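Local atomic coordinates of type I modular polyketide synthase (Streptomyces albus subsp. albus, PDB entry 6IYR), a protein that probably loads an extender unit, as the acyltransferase domain of module 8, from its coenzyme A thioester during assembly of the polyketide salinomycin. Residues 250-255 with 325-330; 321-326 with 370-375. All blocks are in the same frame, centred on the assembly; numbering follows the deposited sequence.

From the N terminus, the chain first reaches 250-255, the loop between helix 235-248 and strand 257-261. Contact 1 closes a long loop from there to 325-330, just before helix 331-337. The loop of contact 2, from 321-326 to 370-375 at the C-terminal end of helix 366-374, begins inside it and ends beyond it, so the two cross. They overlap in Pro-325 and Gln-326, and their centres lie about 9 Å apart. A salt bridge from Glu-328 to Arg-374 and packing of Val-327 on Tyr-370 join them, tying the loops that follow helix 235-248 and strand 313-316 to the end of helix 366-374.

Contact 1 of 2, residues 250-255 with 325-330; sequences LALAGK and PQVEHI
Leu-252 and Gln-326 both carry CG anti to their own carbonyl carbon (chi1 -63° and -74°), and with these torsions the leucine methyls and the glutamine amide reach across to the facing segment. The motif is a type II beta turn, Leu-252 to Lys-255, set against the 3-10 turn 325-327; both belong to the acyltransferase domain, where the first loop leads into strand 257-261 of the mixed sheet and the second into helix 331-337. Leu-252 is buried and presses both methyls against Gln-326 O: CD2 lies 3.7 Å from Gln-326 O and also meets the edge of the His-329 ring at CD2, near the ring plane, while CD1 of Leu-252 reaches Val-327 CG2 at 4.2 Å. The leucine and histidine side chains run past each other in opposite directions. Farther along, Ala-251 CB rests on Ile-330 CG2 at 4.0 Å, at the residue that N-caps helix 331-337. Val-327 also packs on Leu-373 of helix 366-374. On the other flank, the side chain of Gln-326 runs extended beyond CG, and its amide holds the turn at two places. Its NE2 donates to Lys-255 O at 3.1 Å, with an N-H...O angle of 151°, the donor lying above the carbonyl plane. The second grip runs through a water, which donates to Leu-252 O and to Gln-326 OE1, each 2.7 Å from the water oxygen.

Contact 2 of 2, residues 321-326 with 370-375; sequences ASHGPQ and YRNLRN. With PO4 (phosphate ion), chain B.
His-323 meets the end of helix 366-374 through both its ring and its backbone. Its ND1 donates to Asn-375 O at 2.8 Å, with an N-H...O angle of 153° and the acceptor tilted somewhat from the ring plane. Leu-373 O lies over one ring face, offset toward the rim, and also takes a weak bond from His-323 N at 2.8 Å. At the ring edge, in plane, NE2 donates to phosphate O4 at 2.9 Å; it is also hydrogen-bonded to Ser-220 OG. Ser-322 OG, set between its backbone N and carbonyl carbon by chi1 59°, gives phosphate O4 a second bond of 3.0 Å. Ser-322 CB packs on Leu-373 CD1 at 3.7 Å. Tyr-320, Gln-221 and Arg-245 also bond the ion, which probably comes from the crystallisation liquor. In the next shell the guanidinium of Arg-374, its chain bent at chi2 (68°), lays one face over the backbone of 324-325: NH1 stands 3.4 Å from Gly-324 C. Just past the helix, Asn-375 ND2 turns back to Arg-371 O at 3.0 Å, in the carbonyl plane on a lone pair, and its own N bonds the same oxygen, steadying the residue whose carbonyl receives ND1. With Ser-220 in a GxSxG pattern resembling a nucleophile elbow, the arrangement is consistent with the serine-histidine dyad of acyltransferases: the ND1 bond to Asn-375 O probably fixes the imidazole's rotation, and NE2 faces both the Ser-220 hydroxyl and the ion, which lies beside the serine-histidine pair.

Contact 1 of 2, residues 250-255 with 325-330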
loop_
_atom_site.group_PDB
_atom_site.type_symbol
_atom_site.label_atom_id
_atom_site.label_comp_id
_atom_site.label_asym_id
_atom_site.label_seq_id
_atom_site.Cartn_x
_atom_site.Cartn_y
_atom_site.Cartn_z
ATOM N N LEU A 250 6.601 -9.725 -20.743
ATOM C CA LEU A 250 5.806 -10.582 -21.589
ATOM C C LEU A 250 6.576 -11.818 -22.025
ATOM O O LEU A 250 5.987 -12.891 -22.197
ATOM C CB LEU A 250 5.397 -9.812 -22.818
ATOM C CG LEU A 250 4.033 -9.149 -22.940
ATOM C CD1 LEU A 250 3.122 -9.331 -21.772
ATOM C CD2 LEU A 250 4.085 -7.730 -23.455
ATOM N N ALA A 251 7.890 -11.699 -22.163
ATOM C CA ALA A 251 8.682 -12.811 -22.690
ATOM C C ALA A 251 8.877 -13.855 -21.633
ATOM O O ALA A 251 9.422 -14.904 -21.926
ATOM C CB ALA A 251 10.043 -12.310 -23.159
ATOM N N LEU A 252 8.579 -13.532 -20.377
ATOM C CA LEU A 252 8.717 -14.513 -19.299
ATOM C C LEU A 252 7.422 -15.162 -18.865
ATOM O O LEU A 252 7.433 -16.142 -18.092
ATOM C CB LEU A 252 9.398 -13.914 -18.071
ATOM C CG LEU A 252 10.835 -13.433 -18.222
ATOM C CD1 LEU A 252 11.434 -13.320 -16.830
ATOM C CD2 LEU A 252 11.663 -14.328 -19.107
ATOM N N ALA A 253 6.305 -14.636 -19.342
ATOM C CA ALA A 253 4.985 -15.064 -18.852
ATOM C C ALA A 253 4.712 -16.485 -19.285
ATOM O O ALA A 253 4.995 -16.839 -20.415
ATOM C CB ALA A 253 3.886 -14.155 -19.388
ATOM N N GLY A 254 4.294 -17.317 -18.341
ATOM C CA GLY A 254 4.034 -18.700 -18.617
ATOM C C GLY A 254 5.265 -19.581 -18.469
ATOM O O GLY A 254 5.171 -20.765 -18.723
ATOM N N LYS A 255 6.414 -19.031 -18.073
ATOM C CA LYS A 255 7.629 -19.823 -17.997
ATOM C C LYS A 255 8.091 -20.041 -16.584
ATOM O O LYS A 255 9.140 -20.618 -16.362
ATOM C CB LYS A 255 8.761 -19.192 -18.806
ATOM C CG LYS A 255 8.519 -19.230 -20.303
ATOM C CD LYS A 255 9.628 -18.519 -21.080
ATOM C CE LYS A 255 9.118 -18.096 -22.455
ATOM N NZ LYS A 255 10.069 -18.389 -23.559
ATOM N N PRO A 325 17.206 -15.858 -12.208
ATOM C CA PRO A 325 17.975 -15.971 -13.445
ATOM C C PRO A 325 17.172 -15.855 -14.707
ATOM O O PRO A 325 17.712 -15.414 -15.711
ATOM C CB PRO A 325 18.599 -17.387 -13.357
ATOM C CG PRO A 325 18.671 -17.671 -11.886
ATOM C CD PRO A 325 17.468 -16.979 -11.287
ATOM N N GLN A 326 15.866 -16.119 -14.689
ATOM C CA GLN A 326 15.159 -16.037 -15.957
ATOM C C GLN A 326 15.226 -14.618 -16.532
ATOM O O GLN A 326 15.065 -14.407 -17.733
ATOM C CB GLN A 326 13.703 -16.487 -15.838
ATOM C CG GLN A 326 13.547 -17.984 -15.713
ATOM C CD GLN A 326 12.111 -18.459 -15.843
ATOM O OE1 GLN A 326 11.299 -17.877 -16.583
ATOM N NE2 GLN A 326 11.798 -19.554 -15.145
ATOM N N VAL A 327 15.316 -13.637 -15.635
ATOM C CA VAL A 327 15.274 -12.226 -16.017
ATOM C C VAL A 327 16.472 -11.841 -16.923
ATOM O O VAL A 327 16.436 -10.843 -17.656
ATOM C CB VAL A 327 15.263 -11.371 -14.701
ATOM C CG1 VAL A 327 15.440 -9.909 -14.988
ATOM C CG2 VAL A 327 13.933 -11.590 -13.975
ATOM N N GLU A 328 17.532 -12.642 -16.892
ATOM C CA GLU A 328 18.732 -12.339 -17.729
ATOM C C GLU A 328 18.360 -12.284 -19.175
ATOM O O GLU A 328 18.887 -11.491 -19.929
ATOM C CB GLU A 328 19.846 -13.381 -17.511
ATOM C CG GLU A 328 20.562 -13.141 -16.181
ATOM C CD GLU A 328 21.287 -14.360 -15.591
ATOM O OE1 GLU A 328 21.293 -15.456 -16.202
ATOM O OE2 GLU A 328 21.851 -14.214 -14.479
ATOM N N HIS A 329 17.351 -13.052 -19.539
ATOM C CA HIS A 329 16.888 -13.108 -20.918
ATOM C C HIS A 329 16.333 -11.761 -21.430
ATOM O O HIS A 329 16.323 -11.513 -22.618
ATOM C CB HIS A 329 15.841 -14.225 -20.989
ATOM C CG HIS A 329 15.018 -14.241 -22.233
ATOM N ND1 HIS A 329 15.520 -14.675 -23.446
ATOM C CD2 HIS A 329 13.673 -14.164 -22.394
ATOM C CE1 HIS A 329 14.542 -14.707 -24.339
ATOM N NE2 HIS A 329 13.409 -14.407 -23.720
ATOM N N ILE A 330 15.851 -10.886 -20.559
ATOM C CA ILE A 330 15.350 -9.599 -21.049
ATOM C C ILE A 330 16.224 -8.415 -20.595
ATOM O O ILE A 330 15.850 -7.233 -20.720
ATOM C CB ILE A 330 13.894 -9.349 -20.605
ATOM C CG1 ILE A 330 13.795 -9.474 -19.060
ATOM C CG2 ILE A 330 12.984 -10.322 -21.316
ATOM C CD1 ILE A 330 12.495 -8.952 -18.451
HETATM O O HOH W 1 8.953 -16.742 -15.986
#

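Contact 2 of 2, residues 321-326 with 370-375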
loop_
_atom_site.group_PDB
_atom_site.type_symbol
_atom_site.label_atom_id
_atom_site.label_comp_id
_atom_site.label_asym_id
_atom_site.label_seq_id
_atom_site.Cartn_x
_atom_site.Cartn_y
_atom_site.Cartn_z
ATOM N N ALA A 321 8.618 -15.854 -13.301
ATOM C CA ALA A 321 9.624 -15.938 -12.266
ATOM C C ALA A 321 10.594 -14.743 -12.389
ATOM O O ALA A 321 11.712 -14.858 -12.915
ATOM C CB ALA A 321 10.384 -17.244 -12.395
ATOM N N SER A 322 10.215 -13.620 -11.806
ATOM C CA SER A 322 11.162 -12.494 -11.640
ATOM C C SER A 322 12.021 -12.661 -10.383
ATOM O O SER A 322 11.870 -13.616 -9.604
ATOM C CB SER A 322 10.390 -11.185 -11.580
ATOM O OG SER A 322 9.503 -11.242 -10.493
ATOM N N HIS A 323 13.041 -11.830 -10.294
ATOM C CA HIS A 323 13.925 -11.809 -9.150
ATOM C C HIS A 323 14.780 -13.069 -9.125
ATOM O O HIS A 323 15.194 -13.523 -8.068
ATOM C CB HIS A 323 13.132 -11.603 -7.853
ATOM C CG HIS A 323 12.301 -10.359 -7.878
ATOM N ND1 HIS A 323 12.859 -9.096 -7.871
ATOM C CD2 HIS A 323 10.985 -10.181 -8.118
ATOM C CE1 HIS A 323 11.932 -8.205 -8.170
ATOM N NE2 HIS A 323 10.778 -8.831 -8.282
ATOM N N GLY A 324 14.999 -13.625 -10.307
ATOM C CA GLY A 324 15.877 -14.760 -10.493
ATOM C C GLY A 324 16.477 -14.773 -11.880
ATOM O O GLY A 324 16.301 -13.823 -12.655
ATOM N N PRO A 325 17.206 -15.858 -12.208
ATOM C CA PRO A 325 17.975 -15.971 -13.445
ATOM C C PRO A 325 17.172 -15.855 -14.707
ATOM O O PRO A 325 17.712 -15.414 -15.711
ATOM C CB PRO A 325 18.599 -17.387 -13.357
ATOM C CG PRO A 325 18.671 -17.671 -11.886
ATOM C CD PRO A 325 17.468 -16.979 -11.287
ATOM N N GLN A 326 15.866 -16.119 -14.689
ATOM C CA GLN A 326 15.159 -16.037 -15.957
ATOM C C GLN A 326 15.226 -14.618 -16.532
ATOM O O GLN A 326 15.065 -14.407 -17.733
ATOM C CB GLN A 326 13.703 -16.487 -15.838
ATOM C CG GLN A 326 13.547 -17.984 -15.713
ATOM C CD GLN A 326 12.111 -18.459 -15.843
ATOM O OE1 GLN A 326 11.299 -17.877 -16.583
ATOM N NE2 GLN A 326 11.798 -19.554 -15.145
ATOM N N TYR A 370 16.729 -2.587 -13.943
ATOM C CA TYR A 370 17.103 -3.977 -14.160
ATOM C C TYR A 370 17.461 -4.726 -12.890
ATOM O O TYR A 370 17.049 -5.886 -12.703
ATOM C CB TYR A 370 18.225 -4.157 -15.186
ATOM C CG TYR A 370 18.605 -5.608 -15.350
ATOM C CD1 TYR A 370 17.757 -6.476 -15.976
ATOM C CD2 TYR A 370 19.736 -6.132 -14.739
ATOM C CE1 TYR A 370 18.062 -7.821 -16.092
ATOM C CE2 TYR A 370 20.038 -7.487 -14.823
ATOM C CZ TYR A 370 19.168 -8.330 -15.497
ATOM O OH TYR A 370 19.449 -9.667 -15.618
ATOM N N ARG A 371 18.302 -4.133 -12.055
ATOM C CA ARG A 371 18.643 -4.788 -10.811
ATOM C C ARG A 371 17.455 -5.116 -9.965
ATOM O O ARG A 371 17.503 -6.072 -9.186
ATOM C CB ARG A 371 19.592 -3.955 -9.964
ATOM C CG ARG A 371 21.061 -4.242 -10.215
ATOM C CD ARG A 371 21.942 -3.518 -9.203
ATOM N NE ARG A 371 23.274 -3.293 -9.754
ATOM C CZ ARG A 371 23.663 -2.189 -10.391
ATOM N NH1 ARG A 371 24.902 -2.118 -10.876
ATOM N NH2 ARG A 371 22.835 -1.151 -10.520
ATOM N N ASN A 372 16.543 -4.159 -9.895
ATOM C CA ASN A 372 15.305 -4.324 -9.127
ATOM C C ASN A 372 14.600 -5.606 -9.563
ATOM O O ASN A 372 14.252 -6.426 -8.730
ATOM C CB ASN A 372 14.392 -3.141 -9.393
ATOM C CG ASN A 372 13.018 -3.308 -8.778
ATOM O OD1 ASN A 372 12.133 -3.935 -9.373
ATOM N ND2 ASN A 372 12.801 -2.663 -7.627
ATOM N N LEU A 373 14.463 -5.783 -10.875
ATOM C CA LEU A 373 13.800 -6.973 -11.450
ATOM C C LEU A 373 14.584 -8.262 -11.231
ATOM O O LEU A 373 14.009 -9.319 -10.973
ATOM C CB LEU A 373 13.541 -6.748 -12.938
ATOM C CG LEU A 373 12.673 -7.776 -13.666
ATOM C CD1 LEU A 373 11.273 -7.857 -13.058
ATOM C CD2 LEU A 373 12.603 -7.328 -15.117
ATOM N N ARG A 374 15.901 -8.152 -11.260
ATOM C CA ARG A 374 16.772 -9.311 -11.226
ATOM C C ARG A 374 17.040 -9.828 -9.835
ATOM O O ARG A 374 17.219 -11.027 -9.626
ATOM C CB ARG A 374 18.099 -8.983 -11.924
ATOM C CG ARG A 374 19.145 -10.084 -11.791
ATOM C CD ARG A 374 18.745 -11.331 -12.562
ATOM N NE ARG A 374 19.752 -12.408 -12.450
ATOM C CZ ARG A 374 19.811 -13.273 -11.448
ATOM N NH1 ARG A 374 19.033 -13.141 -10.381
ATOM N NH2 ARG A 374 20.653 -14.288 -11.502
ATOM N N ASN A 375 17.030 -8.957 -8.849
ATOM C CA ASN A 375 17.515 -9.334 -7.545
ATOM C C ASN A 375 16.448 -9.490 -6.472
ATOM O O ASN A 375 15.368 -8.958 -6.601
ATOM C CB ASN A 375 18.555 -8.323 -7.110
ATOM C CG ASN A 375 19.846 -8.505 -7.883
ATOM O OD1 ASN A 375 20.591 -9.445 -7.623
ATOM N ND2 ASN A 375 19.942 -7.837 -8.974
HETATM P P PO4 B . 7.050 -8.047 -9.963
HETATM O O1 PO4 B . 5.681 -8.521 -9.515
HETATM O O2 PO4 B . 7.451 -8.170 -11.443
HETATM O O3 PO4 B . 7.030 -6.573 -9.593
HETATM O O4 PO4 B . 8.026 -8.915 -9.215
#